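Local coordinates for putative carboxynorspermidine decarboxylase protein (Sinorhizobium meliloti, PDB 3MT1) that probably catalyses the pyridoxal 5'-phosphate-dependent decarboxylation of carboxynorspermidine and carboxyspermidine to norspermidine and spermidine, working as a homodimer, at residues 67-81 with 89-103. Numbering follows the deposited sequence.
Sequences RERFGKETHAYSVAY and VVSHADKIIFNSISQ
Arg67 and Asp94 form a salt bridge, NH2 to OD2 at 2.8 Å. OD2 lies in the guanidinium plane, but NH2 meets it from above the carboxylate plane. Thr74 N donates to this OD2 from the same face. The arginine chain bends at chi2 (59°) and chi3 (67°), which lets NH1 reach Lys72 O at 2.7 Å. Replacing Arg67 by alanine is likely to leave Asp94 without its countercharge and Lys72 O without this donor. A second salt bridge joins Glu73 OE2 to Lys95 NZ. His75 NE2 donates to that oxygen from the opposite carboxylate face. Lys95 CB lies over a face of the His75 ring, 3.8 Å from its centroid, a CH-pi contact.

Backbone bonds Ala76 N to Lys95 O (3.0 Å) and Ile97 N to Ala76 O (2.8 Å) pair the strands in parallel. Tyr81 OH donates to Ile97 O at 2.9 Å, and Gln103 OE1 accepts from Tyr81 N. Ala76 CB meets Val89 CG1 at 3.6 Å.

Strands 73-77 and 95-98, linked through helix 83-92, form a beta-alpha-beta unit of the (beta/alpha)8 (TIM) barrel of class-II Orn/Lys/Arg decarboxylases. Strands 54-57 and 115-119 flank the pair, and Val63 of helix 60-70 packs on Ala76 and His92.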
loop_
_atom_site.group_PDB
_atom_site.type_symbol
_atom_site.label_atom_id
_atom_site.label_comp_id
_atom_site.label_asym_id
_atom_site.label_seq_id
_atom_site.Cartn_x
_atom_site.Cartn_y
_atom_site.Cartn_z
ATOM N N ARG B 67 5.808 -19.026 13.722
ATOM C CA ARG B 67 5.882 -20.416 14.147
ATOM C C ARG B 67 6.476 -21.303 13.072
ATOM O O ARG B 67 7.445 -21.999 13.348
ATOM C CB ARG B 67 4.531 -20.961 14.643
ATOM C CG ARG B 67 4.486 -22.501 14.917
ATOM C CD ARG B 67 5.496 -23.028 15.973
ATOM N NE ARG B 67 5.183 -22.536 17.319
ATOM C CZ ARG B 67 6.047 -21.941 18.156
ATOM N NH1 ARG B 67 7.329 -21.757 17.821
ATOM N NH2 ARG B 67 5.624 -21.522 19.349
ATOM N N GLU B 68 5.935 -21.257 11.856
ATOM C CA GLU B 68 6.381 -22.176 10.796
ATOM C C GLU B 68 7.750 -21.912 10.216
ATOM O O GLU B 68 8.415 -22.841 9.827
ATOM C CB GLU B 68 5.351 -22.281 9.674
ATOM C CG GLU B 68 4.051 -22.921 10.188
ATOM C CD GLU B 68 2.978 -23.121 9.135
ATOM O OE1 GLU B 68 3.229 -22.819 7.943
ATOM O OE2 GLU B 68 1.873 -23.575 9.501
ATOM N N ARG B 69 8.199 -20.668 10.151
ATOM C CA ARG B 69 9.457 -20.404 9.448
ATOM C C ARG B 69 10.490 -19.812 10.377
ATOM O O ARG B 69 11.645 -19.709 10.021
ATOM C CB ARG B 69 9.272 -19.381 8.301
ATOM C CG ARG B 69 8.361 -19.720 7.186
ATOM C CD ARG B 69 8.805 -20.920 6.451
ATOM N NE ARG B 69 7.885 -21.209 5.378
ATOM C CZ ARG B 69 8.135 -22.067 4.391
ATOM N NH1 ARG B 69 9.303 -22.724 4.340
ATOM N NH2 ARG B 69 7.215 -22.251 3.437
ATOM N N PHE B 70 10.088 -19.324 11.533
ATOM C CA PHE B 70 11.095 -18.752 12.399
ATOM C C PHE B 70 11.389 -19.662 13.559
ATOM O O PHE B 70 12.546 -19.863 13.887
ATOM C CB PHE B 70 10.720 -17.352 12.877
ATOM C CG PHE B 70 11.887 -16.584 13.464
ATOM C CD1 PHE B 70 12.433 -16.940 14.697
ATOM C CD2 PHE B 70 12.441 -15.519 12.778
ATOM C CE1 PHE B 70 13.511 -16.249 15.206
ATOM C CE2 PHE B 70 13.507 -14.791 13.307
ATOM C CZ PHE B 70 14.035 -15.142 14.505
ATOM N N GLY B 71 10.344 -20.233 14.163
ATOM C CA GLY B 71 10.499 -21.150 15.287
ATOM C C GLY B 71 10.800 -20.422 16.578
ATOM O O GLY B 71 10.637 -19.197 16.654
ATOM N N LYS B 72 11.248 -21.173 17.584
ATOM C CA LYS B 72 11.587 -20.638 18.917
ATOM C C LYS B 72 10.316 -20.064 19.586
ATOM O O LYS B 72 9.247 -20.645 19.428
ATOM C CB LYS B 72 12.748 -19.622 18.858
ATOM C CG LYS B 72 14.140 -20.200 18.424
ATOM C CD LYS B 72 15.276 -19.232 18.849
ATOM C CE LYS B 72 16.674 -19.836 18.717
ATOM N NZ LYS B 72 17.746 -18.878 19.183
ATOM N N GLU B 73 10.412 -18.966 20.323
ATOM C CA GLU B 73 9.239 -18.413 20.991
ATOM C C GLU B 73 8.391 -17.543 20.041
ATOM O O GLU B 73 8.922 -16.651 19.346
ATOM C CB GLU B 73 9.669 -17.568 22.204
ATOM C CG GLU B 73 9.046 -18.057 23.519
ATOM C CD GLU B 73 9.321 -17.160 24.711
ATOM O OE1 GLU B 73 10.438 -17.285 25.293
ATOM O OE2 GLU B 73 8.405 -16.375 25.063
ATOM N N THR B 74 7.084 -17.786 20.008
ATOM C CA THR B 74 6.181 -16.938 19.232
ATOM C C THR B 74 5.165 -16.244 20.128
ATOM O O THR B 74 4.498 -16.887 20.939
ATOM C CB THR B 74 5.442 -17.711 18.057
ATOM O OG1 THR B 74 4.209 -18.244 18.533
ATOM C CG2 THR B 74 6.298 -18.830 17.482
ATOM N N HIS B 75 5.065 -14.931 19.979
ATOM C CA HIS B 75 4.117 -14.104 20.755
ATOM C C HIS B 75 3.059 -13.590 19.825
ATOM O O HIS B 75 3.359 -13.163 18.706
ATOM C CB HIS B 75 4.807 -12.911 21.419
ATOM C CG HIS B 75 5.642 -13.277 22.604
ATOM N ND1 HIS B 75 5.919 -12.384 23.621
ATOM C CD2 HIS B 75 6.244 -14.448 22.948
ATOM C CE1 HIS B 75 6.686 -12.980 24.522
ATOM N NE2 HIS B 75 6.887 -14.235 24.141
ATOM N N ALA B 76 1.820 -13.653 20.282
ATOM C CA ALA B 76 0.712 -13.133 19.506
ATOM C C ALA B 76 0.118 -11.906 20.169
ATOM O O ALA B 76 -0.073 -11.887 21.379
ATOM C CB ALA B 76 -0.356 -14.222 19.297
ATOM N N TYR B 77 -0.155 -10.881 19.381
ATOM C CA TYR B 77 -0.873 -9.716 19.860
ATOM C C TYR B 77 -1.923 -9.338 18.838
ATOM O O TYR B 77 -1.763 -9.598 17.637
ATOM C CB TYR B 77 0.068 -8.533 20.055
ATOM C CG TYR B 77 -0.662 -7.236 20.374
ATOM C CD1 TYR B 77 -1.354 -7.074 21.576
ATOM C CD2 TYR B 77 -0.674 -6.173 19.455
ATOM C CE1 TYR B 77 -2.020 -5.895 21.874
ATOM C CE2 TYR B 77 -1.347 -4.993 19.730
ATOM C CZ TYR B 77 -2.022 -4.852 20.947
ATOM O OH TYR B 77 -2.688 -3.656 21.221
ATOM N N SER B 78 -3.008 -8.741 19.301
ATOM C CA SER B 78 -3.973 -8.162 18.392
ATOM C C SER B 78 -4.733 -7.095 19.113
ATOM O O SER B 78 -4.877 -7.160 20.322
ATOM C CB SER B 78 -4.959 -9.195 17.827
ATOM O OG SER B 78 -5.927 -8.553 16.983
ATOM N N VAL B 79 -5.215 -6.122 18.353
ATOM C CA VAL B 79 -6.121 -5.114 18.861
ATOM C C VAL B 79 -7.481 -5.766 19.107
ATOM O O VAL B 79 -8.104 -5.511 20.126
ATOM C CB VAL B 79 -6.207 -3.926 17.890
ATOM C CG1 VAL B 79 -7.212 -2.963 18.330
ATOM C CG2 VAL B 79 -4.875 -3.225 17.830
ATOM N N ALA B 80 -7.901 -6.660 18.219
ATOM C CA ALA B 80 -9.174 -7.374 18.386
ATOM C C ALA B 80 -9.133 -8.783 17.790
ATOM O O ALA B 80 -9.071 -8.907 16.553
ATOM C CB ALA B 80 -10.289 -6.578 17.734
ATOM N N TYR B 81 -9.170 -9.840 18.614
ATOM C CA TYR B 81 -9.145 -11.203 18.028
ATOM C C TYR B 81 -10.472 -11.573 17.414
ATOM O O TYR B 81 -11.503 -11.178 17.906
ATOM C CB TYR B 81 -8.724 -12.297 19.014
ATOM C CG TYR B 81 -7.304 -12.189 19.404
ATOM C CD1 TYR B 81 -6.943 -11.513 20.578
ATOM C CD2 TYR B 81 -6.295 -12.715 18.590
ATOM C CE1 TYR B 81 -5.605 -11.374 20.935
ATOM C CE2 TYR B 81 -4.954 -12.589 18.946
ATOM C CZ TYR B 81 -4.617 -11.914 20.111
ATOM O OH TYR B 81 -3.300 -11.753 20.468
ATOM N N VAL B 89 -4.837 -19.098 16.484
ATOM C CA VAL B 89 -3.791 -18.264 17.004
ATOM C C VAL B 89 -3.161 -19.000 18.190
ATOM O O VAL B 89 -1.933 -19.230 18.208
ATOM C CB VAL B 89 -4.286 -16.868 17.361
ATOM C CG1 VAL B 89 -3.170 -16.049 17.928
ATOM C CG2 VAL B 89 -4.829 -16.164 16.135
ATOM N N VAL B 90 -4.014 -19.430 19.136
ATOM C CA VAL B 90 -3.560 -20.072 20.371
ATOM C C VAL B 90 -2.655 -21.271 20.111
ATOM O O VAL B 90 -1.663 -21.466 20.802
ATOM C CB VAL B 90 -4.729 -20.451 21.327
ATOM C CG1 VAL B 90 -4.254 -21.444 22.428
ATOM C CG2 VAL B 90 -5.299 -19.186 21.969
ATOM N N SER B 91 -2.974 -22.058 19.102
ATOM C CA SER B 91 -2.158 -23.213 18.802
ATOM C C SER B 91 -0.787 -22.890 18.218
ATOM O O SER B 91 0.061 -23.729 18.242
ATOM C CB SER B 91 -2.889 -24.158 17.871
ATOM O OG SER B 91 -3.040 -23.538 16.631
ATOM N N HIS B 92 -0.558 -21.688 17.706
ATOM C CA HIS B 92 0.781 -21.328 17.184
ATOM C C HIS B 92 1.597 -20.591 18.241
ATOM O O HIS B 92 2.810 -20.643 18.209
ATOM C CB HIS B 92 0.736 -20.433 15.919
ATOM C CG HIS B 92 0.184 -21.099 14.691
ATOM N ND1 HIS B 92 0.805 -22.159 14.071
ATOM C CD2 HIS B 92 -0.911 -20.822 13.944
ATOM C CE1 HIS B 92 0.096 -22.529 13.015
ATOM N NE2 HIS B 92 -0.951 -21.733 12.916
ATOM N N ALA B 93 0.926 -19.913 19.166
ATOM C CA ALA B 93 1.593 -18.989 20.078
ATOM C C ALA B 93 2.037 -19.647 21.381
ATOM O O ALA B 93 1.381 -20.560 21.866
ATOM C CB ALA B 93 0.678 -17.801 20.380
ATOM N N ASP B 94 3.141 -19.169 21.952
ATOM C CA ASP B 94 3.546 -19.522 23.318
ATOM C C ASP B 94 3.031 -18.523 24.332
ATOM O O ASP B 94 2.758 -18.851 25.474
ATOM C CB ASP B 94 5.059 -19.565 23.396
ATOM C CG ASP B 94 5.628 -20.684 22.569
ATOM O OD1 ASP B 94 5.169 -21.829 22.761
ATOM O OD2 ASP B 94 6.506 -20.427 21.720
ATOM N N LYS B 95 2.907 -17.286 23.900
ATOM C CA LYS B 95 2.315 -16.259 24.698
ATOM C C LYS B 95 1.294 -15.566 23.824
ATOM O O LYS B 95 1.440 -15.503 22.578
ATOM C CB LYS B 95 3.397 -15.311 25.224
ATOM C CG LYS B 95 4.276 -16.019 26.268
ATOM C CD LYS B 95 5.223 -15.086 26.993
ATOM C CE LYS B 95 6.186 -15.803 27.947
ATOM N NZ LYS B 95 7.103 -16.712 27.180
ATOM N N ILE B 96 0.229 -15.091 24.470
ATOM C CA ILE B 96 -0.819 -14.346 23.781
ATOM C C ILE B 96 -1.077 -13.113 24.610
ATOM O O ILE B 96 -1.037 -13.170 25.835
ATOM C CB ILE B 96 -2.108 -15.191 23.571
ATOM C CG1 ILE B 96 -3.063 -14.466 22.604
ATOM C CG2 ILE B 96 -2.783 -15.505 24.877
ATOM C CD1 ILE B 96 -4.249 -15.313 22.158
ATOM N N ILE B 97 -1.285 -11.993 23.939
ATOM C CA ILE B 97 -1.501 -10.733 24.605
ATOM C C ILE B 97 -2.786 -10.098 24.122
ATOM O O ILE B 97 -3.121 -10.134 22.921
ATOM C CB ILE B 97 -0.325 -9.805 24.387
ATOM C CG1 ILE B 97 0.893 -10.423 25.074
ATOM C CG2 ILE B 97 -0.617 -8.387 24.914
ATOM C CD1 ILE B 97 2.107 -10.489 24.199
ATOM N N PHE B 98 -3.526 -9.558 25.089
ATOM C CA PHE B 98 -4.812 -8.958 24.808
ATOM C C PHE B 98 -4.732 -7.506 25.083
ATOM O O PHE B 98 -4.011 -7.073 25.995
ATOM C CB PHE B 98 -5.923 -9.573 25.628
ATOM C CG PHE B 98 -5.993 -11.058 25.517
ATOM C CD1 PHE B 98 -6.684 -11.653 24.473
ATOM C CD2 PHE B 98 -5.351 -11.875 26.461
ATOM C CE1 PHE B 98 -6.745 -13.039 24.365
ATOM C CE2 PHE B 98 -5.409 -13.237 26.365
ATOM C CZ PHE B 98 -6.108 -13.825 25.306
ATOM N N ASN B 99 -5.494 -6.768 24.279
ATOM C CA ASN B 99 -5.503 -5.318 24.279
ATOM C C ASN B 99 -6.276 -4.723 25.453
ATOM O O ASN B 99 -6.035 -3.587 25.856
ATOM C CB ASN B 99 -6.079 -4.815 22.955
ATOM C CG ASN B 99 -5.752 -3.359 22.696
ATOM O OD1 ASN B 99 -4.584 -3.004 22.530
ATOM N ND2 ASN B 99 -6.781 -2.506 22.657
ATOM N N SER B 100 -7.198 -5.497 26.002
ATOM C CA SER B 100 -8.175 -4.964 26.940
ATOM C C SER B 100 -8.664 -6.095 27.813
ATOM O O SER B 100 -8.539 -7.270 27.441
ATOM C CB SER B 100 -9.354 -4.361 26.176
ATOM O OG SER B 100 -10.069 -5.396 25.515
ATOM N N ILE B 101 -9.225 -5.732 28.966
ATOM C CA ILE B 101 -9.772 -6.690 29.928
ATOM C C ILE B 101 -10.845 -7.535 29.261
ATOM O O ILE B 101 -10.833 -8.765 29.344
ATOM C CB ILE B 101 -10.303 -5.965 31.190
ATOM C CG1 ILE B 101 -9.150 -5.768 32.169
ATOM C CG2 ILE B 101 -11.439 -6.758 31.871
ATOM C CD1 ILE B 101 -9.142 -4.418 32.884
ATOM N N SER B 102 -11.745 -6.852 28.569
ATOM C CA SER B 102 -12.828 -7.484 27.856
ATOM C C SER B 102 -12.361 -8.559 26.848
ATOM O O SER B 102 -12.935 -9.651 26.800
ATOM C CB SER B 102 -13.655 -6.397 27.173
ATOM O OG SER B 102 -14.769 -6.964 26.524
ATOM N N GLN B 103 -11.327 -8.256 26.056
ATOM C CA GLN B 103 -10.719 -9.254 25.158
ATOM C C GLN B 103 -10.209 -10.443 25.956
ATOM O O GLN B 103 -10.381 -11.608 25.557
ATOM C CB GLN B 103 -9.552 -8.662 24.362
ATOM C CG GLN B 103 -9.952 -7.803 23.179
ATOM C CD GLN B 103 -10.110 -8.614 21.942
ATOM O OE1 GLN B 103 -9.173 -9.286 21.515
ATOM N NE2 GLN B 103 -11.300 -8.566 21.342
HETATM O O HOH W 1 -6.609 -8.399 22.065
#